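Local coordinates for protein similar to yteR (Bacilus subtilis) (Clostridium acetobutylicum, PDB 4WU0) that probably hydrolyses unsaturated rhamnogalacturonan fragments of pectin, as a glycoside hydrolase of family 105 related to YteR, at residues A[149-163]-A[215-229]. Sequence-based numbering, arbitrary orientation.
Sequences EKEFDDITHQFIITE and VLPKNHKDRNALIKI
D153 and T156, one turn apart on helix 152-163, grip the turn that leads into helix 223-229. H220 NE2 donates to D153 OD1 at 2.8 Å, a bent bond that meets the oxygen nearly along its C-O axis, with the imidazole and carboxylate planes 68° apart. The other ring nitrogen, H220 ND1, accepts from D222 N at 3.1 Å, a capping bond, and the two bonds together fix the ring's rotation. The other carboxylate oxygen, D153 OD2, is salt-bridged to K150 NZ (3.0 Å) and has a long contact with K221 NZ.

T156 OG1 sits between the backbone N and the carbonyl carbon (chi1 57°), where it donates to the anti lone pair of D222 OD2 (2.6 Å); a water joins the same oxygen to D153 O. This leaves T156 CG2 to pack on L216 CD2, which also touches F152 CD1. The F152 ring lies obliquely against P217 (F152 CD2 to P217 CD, 3.5 Å). Beyond the polar turn, L226 meets I160 and F159 (L226 CD2 to F159 CG, 4.0 Å), while I229 CD1 lies by E163 CB. Helix 152-163 thus packs on a loop and the first turns of helix 223-229, axes 34° apart, consistent with the (alpha/alpha)6 barrel of six-hairpin glycosidases.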
ATOM      1  N   GLU A 149       6.376   7.352 -21.835  1.00 18.61           N
ATOM      2  CA  GLU A 149       7.414   6.818 -20.953  1.00 17.42           C
ATOM      3  C   GLU A 149       8.241   7.880 -20.246  1.00 17.50           C
ATOM      4  O   GLU A 149       8.790   7.608 -19.176  1.00 17.23           O
ATOM      5  CB  GLU A 149       8.364   5.884 -21.733  1.00 18.71           C
ATOM      6  CG  GLU A 149       7.771   4.534 -22.044  1.00 20.27           C
ATOM      7  CD  GLU A 149       8.755   3.552 -22.662  1.00 23.58           C
ATOM      8  OE1 GLU A 149       9.757   3.988 -23.287  1.00 20.90           O
ATOM      9  OE2 GLU A 149       8.497   2.324 -22.525  1.00 24.14           O
ATOM     10  N   LYS A 150       8.377   9.068 -20.840  1.00 18.81           N
ATOM     11  CA  LYS A 150       9.105  10.140 -20.171  1.00 18.76           C
ATOM     12  C   LYS A 150       8.518  10.433 -18.776  1.00 17.95           C
ATOM     13  O   LYS A 150       9.231  10.902 -17.870  1.00 18.84           O
ATOM     14  CB  LYS A 150       9.072  11.411 -21.017  1.00 27.17           C
ATOM     15  CG  LYS A 150      10.087  12.468 -20.592  1.00 29.05           C
ATOM     16  CD  LYS A 150      11.509  11.909 -20.611  1.00 43.12           C
ATOM     17  CE  LYS A 150      12.565  12.980 -20.410  1.00 47.89           C
ATOM     18  NZ  LYS A 150      13.918  12.355 -20.233  1.00 56.07           N
ATOM     19  N   GLU A 151       7.227  10.157 -18.607  1.00 16.96           N
ATOM     20  CA  GLU A 151       6.550  10.442 -17.342  1.00 16.30           C
ATOM     21  C   GLU A 151       7.084   9.596 -16.212  1.00 15.71           C
ATOM     22  O   GLU A 151       6.924   9.937 -15.038  1.00 15.67           O
ATOM     23  CB  GLU A 151       5.046  10.233 -17.481  1.00 16.78           C
ATOM     24  CG  GLU A 151       4.418  11.236 -18.424  1.00 16.68           C
ATOM     25  CD  GLU A 151       2.949  10.972 -18.681  1.00 22.36           C
ATOM     26  OE1 GLU A 151       2.129  11.294 -17.809  1.00 20.10           O
ATOM     27  OE2 GLU A 151       2.607  10.470 -19.773  1.00 30.81           O
ATOM     28  N   PHE A 152       7.714   8.481 -16.533  1.00 15.75           N
ATOM     29  CA  PHE A 152       8.318   7.678 -15.467  1.00 15.34           C
ATOM     30  C   PHE A 152       9.382   8.471 -14.684  1.00 15.56           C
ATOM     31  O   PHE A 152       9.626   8.177 -13.507  1.00 15.17           O
ATOM     32  CB  PHE A 152       8.943   6.393 -16.024  1.00 15.57           C
ATOM     33  CG  PHE A 152       7.946   5.335 -16.416  1.00 15.30           C
ATOM     34  CD1 PHE A 152       7.042   4.835 -15.503  1.00 14.66           C
ATOM     35  CD2 PHE A 152       7.965   4.782 -17.694  1.00 15.81           C
ATOM     36  CE1 PHE A 152       6.138   3.842 -15.858  1.00 15.05           C
ATOM     37  CE2 PHE A 152       7.061   3.779 -18.046  1.00 16.63           C
ATOM     38  CZ  PHE A 152       6.150   3.316 -17.116  1.00 17.91           C
ATOM     39  N   ASP A 153      10.032   9.441 -15.321  1.00 16.27           N
ATOM     40  CA  ASP A 153      11.068  10.234 -14.653  1.00 16.71           C
ATOM     41  C   ASP A 153      10.491  10.992 -13.461  1.00 16.80           C
ATOM     42  O   ASP A 153      11.159  11.174 -12.450  1.00 17.04           O
ATOM     43  CB  ASP A 153      11.666  11.289 -15.606  1.00 19.39           C
ATOM     44  CG  ASP A 153      12.512  10.704 -16.732  1.00 28.02           C
ATOM     45  OD1 ASP A 153      12.596   9.469 -16.901  1.00 20.29           O
ATOM     46  OD2 ASP A 153      13.089  11.525 -17.488  1.00 23.65           O
ATOM     47  N   ASP A 154       9.261  11.464 -13.620  1.00 17.33           N
ATOM     48  CA  ASP A 154       8.537  12.186 -12.575  1.00 15.79           C
ATOM     49  C   ASP A 154       8.307  11.240 -11.410  1.00 16.77           C
ATOM     50  O   ASP A 154       8.652  11.546 -10.267  1.00 18.54           O
ATOM     51  CB  ASP A 154       7.216  12.687 -13.171  1.00 18.02           C
ATOM     52  CG  ASP A 154       6.335  13.434 -12.179  1.00 25.87           C
ATOM     53  OD1 ASP A 154       6.659  13.535 -10.975  1.00 20.53           O
ATOM     54  OD2 ASP A 154       5.281  13.912 -12.635  1.00 21.25           O
ATOM     55  N   ILE A 155       7.756  10.074 -11.721  1.00 14.78           N
ATOM     56  CA  ILE A 155       7.445   9.060 -10.731  1.00 13.82           C
ATOM     57  C   ILE A 155       8.684   8.634  -9.952  1.00 13.88           C
ATOM     58  O   ILE A 155       8.664   8.600  -8.709  1.00 13.94           O
ATOM     59  CB  ILE A 155       6.791   7.859 -11.423  1.00 16.24           C
ATOM     60  CG1 ILE A 155       5.395   8.266 -11.915  1.00 15.07           C
ATOM     61  CG2 ILE A 155       6.721   6.627 -10.503  1.00 16.49           C
ATOM     62  CD1 ILE A 155       4.936   7.506 -13.140  1.00 15.74           C
ATOM     63  N   THR A 156       9.761   8.299 -10.645  1.00 15.28           N
ATOM     64  CA  THR A 156      10.944   7.827  -9.933  1.00 16.92           C
ATOM     65  C   THR A 156      11.538   8.928  -9.055  1.00 18.05           C
ATOM     66  O   THR A 156      11.984   8.676  -7.944  1.00 15.62           O
ATOM     67  CB  THR A 156      12.013   7.247 -10.880  1.00 15.19           C
ATOM     68  OG1 THR A 156      12.402   8.210 -11.859  1.00 15.82           O
ATOM     69  CG2 THR A 156      11.463   6.022 -11.583  1.00 17.55           C
ATOM     70  N   HIS A 157      11.546  10.154  -9.556  1.00 15.81           N
ATOM     71  CA  HIS A 157      12.023  11.297  -8.768  1.00 16.31           C
ATOM     72  C   HIS A 157      11.249  11.406  -7.453  1.00 16.21           C
ATOM     73  O   HIS A 157      11.825  11.714  -6.394  1.00 18.39           O
ATOM     74  CB  HIS A 157      11.846  12.574  -9.590  1.00 18.33           C
ATOM     75  CG  HIS A 157      12.290  13.822  -8.893  1.00 18.90           C
ATOM     76  ND1 HIS A 157      13.618  14.159  -8.731  1.00 25.95           N
ATOM     77  CD2 HIS A 157      11.576  14.821  -8.321  1.00 25.77           C
ATOM     78  CE1 HIS A 157      13.702  15.319  -8.105  1.00 21.85           C
ATOM     79  NE2 HIS A 157      12.476  15.738  -7.840  1.00 24.17           N
ATOM     80  N   GLN A 158       9.950  11.126  -7.488  1.00 15.24           N
ATOM     81  CA  GLN A 158       9.162  11.204  -6.257  1.00 17.77           C
ATOM     82  C   GLN A 158       9.602  10.168  -5.229  1.00 15.17           C
ATOM     83  O   GLN A 158       9.695  10.469  -4.041  1.00 15.50           O
ATOM     84  CB  GLN A 158       7.680  11.075  -6.554  1.00 20.86           C
ATOM     85  CG  GLN A 158       7.220  12.220  -7.449  1.00 21.20           C
ATOM     86  CD  GLN A 158       5.768  12.529  -7.309  1.00 23.58           C
ATOM     87  OE1 GLN A 158       5.232  12.582  -6.194  1.00 20.26           O
ATOM     88  NE2 GLN A 158       5.104  12.737  -8.447  1.00 23.74           N
ATOM     89  N   PHE A 159       9.906   8.955  -5.675  1.00 14.13           N
ATOM     90  CA  PHE A 159      10.448   7.952  -4.766  1.00 14.48           C
ATOM     91  C   PHE A 159      11.788   8.348  -4.184  1.00 14.39           C
ATOM     92  O   PHE A 159      12.043   8.123  -3.002  1.00 14.98           O
ATOM     93  CB  PHE A 159      10.605   6.598  -5.468  1.00 13.36           C
ATOM     94  CG  PHE A 159       9.320   5.841  -5.579  1.00 13.02           C
ATOM     95  CD1 PHE A 159       8.911   5.024  -4.557  1.00 13.01           C
ATOM     96  CD2 PHE A 159       8.501   5.992  -6.685  1.00 13.60           C
ATOM     97  CE1 PHE A 159       7.718   4.333  -4.630  1.00 13.13           C
ATOM     98  CE2 PHE A 159       7.300   5.309  -6.775  1.00 12.38           C
ATOM     99  CZ  PHE A 159       6.906   4.478  -5.748  1.00 14.48           C
ATOM    100  N   ILE A 160      12.655   8.912  -5.026  1.00 14.57           N
ATOM    101  CA  ILE A 160      14.003   9.268  -4.604  1.00 15.48           C
ATOM    102  C   ILE A 160      13.999  10.417  -3.590  1.00 15.43           C
ATOM    103  O   ILE A 160      14.718  10.382  -2.607  1.00 15.84           O
ATOM    104  CB  ILE A 160      14.860   9.607  -5.830  1.00 16.62           C
ATOM    105  CG1 ILE A 160      15.147   8.323  -6.607  1.00 16.47           C
ATOM    106  CG2 ILE A 160      16.168  10.281  -5.439  1.00 22.22           C
ATOM    107  CD1 ILE A 160      15.669   8.525  -8.027  1.00 17.59           C
ATOM    108  N   ILE A 161      13.191  11.425  -3.849  1.00 16.64           N
ATOM    109  CA  ILE A 161      13.085  12.569  -2.947  1.00 15.66           C
ATOM    110  C   ILE A 161      12.439  12.134  -1.631  1.00 16.12           C
ATOM    111  O   ILE A 161      12.810  12.614  -0.566  1.00 17.17           O
ATOM    112  CB  ILE A 161      12.282  13.704  -3.596  1.00 17.18           C
ATOM    113  CG1 ILE A 161      13.026  14.276  -4.798  1.00 19.62           C
ATOM    114  CG2 ILE A 161      11.969  14.821  -2.585  1.00 18.24           C
ATOM    115  CD1 ILE A 161      14.378  14.857  -4.495  1.00 19.95           C
ATOM    116  N   THR A 162      11.458  11.245  -1.710  1.00 14.91           N
ATOM    117  CA  THR A 162      10.818  10.767  -0.495  1.00 13.96           C
ATOM    118  C   THR A 162      11.837  10.056   0.391  1.00 16.73           C
ATOM    119  O   THR A 162      11.896  10.285   1.590  1.00 15.46           O
ATOM    120  CB  THR A 162       9.620   9.869  -0.822  1.00 14.39           C
ATOM    121  OG1 THR A 162       8.637  10.659  -1.495  1.00 16.66           O
ATOM    122  CG2 THR A 162       9.015   9.257   0.428  1.00 15.33           C
ATOM    123  N   GLU A 163      12.659   9.193  -0.185  1.00 15.18           N
ATOM    124  CA  GLU A 163      13.661   8.536   0.623  1.00 15.33           C
ATOM    125  C   GLU A 163      14.667   9.547   1.195  1.00 19.25           C
ATOM    126  O   GLU A 163      15.051   9.438   2.357  1.00 18.16           O
ATOM    127  CB  GLU A 163      14.381   7.457  -0.184  1.00 15.86           C
ATOM    128  CG  GLU A 163      15.317   6.607   0.637  1.00 21.33           C
ATOM    129  CD  GLU A 163      16.787   6.977   0.497  1.00 35.42           C
ATOM    130  OE1 GLU A 163      17.112   8.074  -0.015  1.00 35.16           O
ATOM    131  OE2 GLU A 163      17.628   6.158   0.920  1.00 42.92           O
ATOM    132  N   VAL A 215       7.023  -2.087 -13.371  1.00 14.32           N
ATOM    133  CA  VAL A 215       6.531  -1.512 -14.622  1.00 15.13           C
ATOM    134  C   VAL A 215       7.498  -0.530 -15.292  1.00 17.75           C
ATOM    135  O   VAL A 215       7.226  -0.056 -16.394  1.00 18.36           O
ATOM    136  CB  VAL A 215       5.130  -0.860 -14.465  1.00 16.47           C
ATOM    137  CG1 VAL A 215       4.099  -1.912 -14.075  1.00 15.90           C
ATOM    138  CG2 VAL A 215       5.169   0.293 -13.476  1.00 16.93           C
ATOM    139  N   LEU A 216       8.638  -0.244 -14.655  1.00 15.51           N
ATOM    140  CA  LEU A 216       9.650   0.605 -15.289  1.00 15.19           C
ATOM    141  C   LEU A 216      10.318  -0.040 -16.502  1.00 18.38           C
ATOM    142  O   LEU A 216      10.553  -1.236 -16.529  1.00 18.49           O
ATOM    143  CB  LEU A 216      10.752   0.985 -14.298  1.00 16.05           C
ATOM    144  CG  LEU A 216      10.438   1.944 -13.156  1.00 15.57           C
ATOM    145  CD1 LEU A 216      11.700   2.156 -12.328  1.00 19.04           C
ATOM    146  CD2 LEU A 216       9.898   3.280 -13.695  1.00 20.37           C
ATOM    147  N   PRO A 217      10.670   0.760 -17.513  1.00 18.67           N
ATOM    148  CA  PRO A 217      11.553   0.225 -18.550  1.00 20.41           C
ATOM    149  C   PRO A 217      12.853  -0.332 -17.948  1.00 18.78           C
ATOM    150  O   PRO A 217      13.389   0.277 -17.031  1.00 19.34           O
ATOM    151  CB  PRO A 217      11.826   1.452 -19.438  1.00 25.03           C
ATOM    152  CG  PRO A 217      10.618   2.326 -19.225  1.00 20.19           C
ATOM    153  CD  PRO A 217      10.237   2.143 -17.802  1.00 20.17           C
ATOM    154  N   LYS A 218      13.341  -1.469 -18.448  1.00 22.52           N
ATOM    155  CA  LYS A 218      14.541  -2.102 -17.897  1.00 25.13           C
ATOM    156  C   LYS A 218      15.766  -1.204 -17.919  1.00 24.32           C
ATOM    157  O   LYS A 218      16.649  -1.333 -17.070  1.00 25.81           O
ATOM    158  CB  LYS A 218      14.852  -3.406 -18.639  1.00 36.89           C
ATOM    159  CG  LYS A 218      14.134  -4.611 -18.056  1.00 42.96           C
ATOM    160  CD  LYS A 218      12.627  -4.441 -18.132  1.00 49.48           C
ATOM    161  CE  LYS A 218      11.873  -5.517 -17.368  1.00 55.74           C
ATOM    162  NZ  LYS A 218      10.417  -5.482 -17.717  1.00 51.85           N
ATOM    163  N   ASN A 219      15.812  -0.293 -18.885  1.00 20.45           N
ATOM    164  CA  ASN A 219      16.929   0.633 -18.993  1.00 25.55           C
ATOM    165  C   ASN A 219      16.663   1.993 -18.365  1.00 22.46           C
ATOM    166  O   ASN A 219      17.407   2.939 -18.620  1.00 22.25           O
ATOM    167  CB  ASN A 219      17.355   0.806 -20.449  1.00 24.29           C
ATOM    168  CG  ASN A 219      16.306   1.500 -21.306  1.00 24.40           C
ATOM    169  OD1 ASN A 219      15.269   1.969 -20.807  1.00 27.48           O
ATOM    170  ND2 ASN A 219      16.567   1.561 -22.607  1.00 28.08           N
ATOM    171  N   HIS A 220      15.616   2.109 -17.554  1.00 19.30           N
ATOM    172  CA  HIS A 220      15.305   3.412 -16.993  1.00 19.66           C
ATOM    173  C   HIS A 220      16.444   3.909 -16.106  1.00 18.11           C
ATOM    174  O   HIS A 220      16.995   3.154 -15.319  1.00 18.80           O
ATOM    175  CB  HIS A 220      13.991   3.414 -16.227  1.00 16.96           C
ATOM    176  CG  HIS A 220      13.518   4.792 -15.902  1.00 17.45           C
ATOM    177  ND1 HIS A 220      13.903   5.454 -14.760  1.00 19.20           N
ATOM    178  CD2 HIS A 220      12.765   5.667 -16.610  1.00 21.46           C
ATOM    179  CE1 HIS A 220      13.393   6.672 -14.766  1.00 19.64           C
ATOM    180  NE2 HIS A 220      12.709   6.831 -15.886  1.00 19.67           N
ATOM    181  N   LYS A 221      16.782   5.191 -16.228  1.00 18.69           N
ATOM    182  CA  LYS A 221      17.950   5.736 -15.545  1.00 20.41           C
ATOM    183  C   LYS A 221      17.883   5.633 -14.013  1.00 20.57           C
ATOM    184  O   LYS A 221      18.932   5.604 -13.355  1.00 22.47           O
ATOM    185  CB  LYS A 221      18.171   7.197 -15.939  1.00 20.89           C
ATOM    186  CG  LYS A 221      17.041   8.103 -15.509  1.00 25.62           C
ATOM    187  CD  LYS A 221      17.268   9.503 -16.018  1.00 28.20           C
ATOM    188  CE  LYS A 221      16.151  10.417 -15.608  1.00 26.04           C
ATOM    189  NZ  LYS A 221      16.497  11.798 -15.996  1.00 28.93           N
ATOM    190  N   ASP A 222      16.672   5.588 -13.457  1.00 17.63           N
ATOM    191  CA  ASP A 222      16.497   5.537 -11.988  1.00 17.05           C
ATOM    192  C   ASP A 222      16.104   4.156 -11.472  1.00 17.70           C
ATOM    193  O   ASP A 222      15.859   3.996 -10.283  1.00 17.88           O
ATOM    194  CB  ASP A 222      15.449   6.551 -11.500  1.00 16.90           C
ATOM    195  CG  ASP A 222      15.853   7.983 -11.770  1.00 21.01           C
ATOM    196  OD1 ASP A 222      17.067   8.289 -11.765  1.00 22.42           O
ATOM    197  OD2 ASP A 222      14.954   8.814 -11.992  1.00 23.58           O
ATOM    198  N   ARG A 223      16.052   3.159 -12.353  1.00 16.98           N
ATOM    199  CA  ARG A 223      15.641   1.821 -11.940  1.00 15.95           C
ATOM    200  C   ARG A 223      16.557   1.219 -10.872  1.00 16.71           C
ATOM    201  O   ARG A 223      16.071   0.713  -9.863  1.00 16.44           O
ATOM    202  CB  ARG A 223      15.547   0.910 -13.150  1.00 18.99           C
ATOM    203  CG  ARG A 223      14.894  -0.434 -12.878  1.00 16.15           C
ATOM    204  CD  ARG A 223      14.688  -1.180 -14.189  1.00 18.04           C
ATOM    205  NE  ARG A 223      14.119  -2.511 -13.978  1.00 19.17           N
ATOM    206  CZ  ARG A 223      14.851  -3.603 -13.750  1.00 22.26           C
ATOM    207  NH1 ARG A 223      16.179  -3.533 -13.703  1.00 23.68           N
ATOM    208  NH2 ARG A 223      14.257  -4.771 -13.575  1.00 21.43           N
ATOM    209  N   ASN A 224      17.866   1.295 -11.072  1.00 18.41           N
ATOM    210  CA  ASN A 224      18.801   0.809 -10.063  1.00 17.84           C
ATOM    211  C   ASN A 224      18.698   1.551  -8.745  1.00 19.21           C
ATOM    212  O   ASN A 224      18.812   0.948  -7.683  1.00 18.46           O
ATOM    213  CB  ASN A 224      20.238   0.861 -10.573  1.00 19.19           C
ATOM    214  CG  ASN A 224      20.511  -0.182 -11.606  1.00 23.12           C
ATOM    215  OD1 ASN A 224      19.707  -1.090 -11.806  1.00 27.88           O
ATOM    216  ND2 ASN A 224      21.657  -0.074 -12.273  1.00 32.06           N
ATOM    217  N   ALA A 225      18.492   2.858  -8.797  1.00 17.68           N
ATOM    218  CA  ALA A 225      18.317   3.627  -7.575  1.00 18.41           C
ATOM    219  C   ALA A 225      17.128   3.128  -6.751  1.00 18.19           C
ATOM    220  O   ALA A 225      17.222   2.989  -5.530  1.00 15.47           O
ATOM    221  CB  ALA A 225      18.164   5.112  -7.897  1.00 20.57           C
ATOM    222  N   LEU A 226      15.997   2.882  -7.400  1.00 15.74           N
ATOM    223  CA  LEU A 226      14.827   2.408  -6.670  1.00 14.16           C
ATOM    224  C   LEU A 226      15.056   1.002  -6.118  1.00 14.01           C
ATOM    225  O   LEU A 226      14.624   0.689  -5.014  1.00 13.72           O
ATOM    226  CB  LEU A 226      13.554   2.478  -7.514  1.00 14.03           C
ATOM    227  CG  LEU A 226      12.765   3.785  -7.430  1.00 15.31           C
ATOM    228  CD1 LEU A 226      13.560   4.946  -7.983  1.00 17.41           C
ATOM    229  CD2 LEU A 226      11.417   3.657  -8.161  1.00 16.50           C
ATOM    230  N   ILE A 227      15.767   0.159  -6.866  1.00 14.95           N
ATOM    231  CA  ILE A 227      16.094  -1.170  -6.382  1.00 14.60           C
ATOM    232  C   ILE A 227      16.985  -1.082  -5.139  1.00 15.71           C
ATOM    233  O   ILE A 227      16.770  -1.803  -4.160  1.00 15.66           O
ATOM    234  CB  ILE A 227      16.725  -2.024  -7.506  1.00 15.35           C
ATOM    235  CG1 ILE A 227      15.655  -2.351  -8.551  1.00 14.97           C
ATOM    236  CG2 ILE A 227      17.342  -3.325  -6.973  1.00 15.74           C
ATOM    237  CD1 ILE A 227      16.189  -2.930  -9.855  1.00 16.28           C
ATOM    238  N   LYS A 228      17.959  -0.177  -5.163  1.00 16.73           N
ATOM    239  CA  LYS A 228      18.818   0.024  -4.004  1.00 16.32           C
ATOM    240  C   LYS A 228      18.012   0.483  -2.786  1.00 17.29           C
ATOM    241  O   LYS A 228      18.217  -0.013  -1.676  1.00 17.43           O
ATOM    242  CB  LYS A 228      19.939   1.026  -4.329  1.00 17.07           C
ATOM    243  CG  LYS A 228      20.834   1.325  -3.153  1.00 21.16           C
ATOM    244  CD  LYS A 228      21.873   2.374  -3.536  1.00 33.66           C
ATOM    245  CE  LYS A 228      22.996   2.467  -2.530  1.00 40.20           C
ATOM    246  NZ  LYS A 228      23.978   3.526  -2.944  1.00 50.68           N
ATOM    247  N   ILE A 229      17.109   1.441  -2.983  1.00 14.90           N
ATOM    248  CA  ILE A 229      16.262   1.909  -1.899  1.00 15.18           C
ATOM    249  C   ILE A 229      15.455   0.749  -1.327  1.00 13.73           C
ATOM    250  O   ILE A 229      15.335   0.602  -0.119  1.00 14.67           O
ATOM    251  CB  ILE A 229      15.293   3.030  -2.393  1.00 14.07           C
ATOM    252  CG1 ILE A 229      16.090   4.287  -2.740  1.00 16.96           C
ATOM    253  CG2 ILE A 229      14.204   3.344  -1.354  1.00 14.62           C
ATOM    254  CD1 ILE A 229      15.274   5.357  -3.443  1.00 19.77           C
TER
HETATM  255  O   HOH W   1      13.943  11.237 -12.496  1.00 22.92           O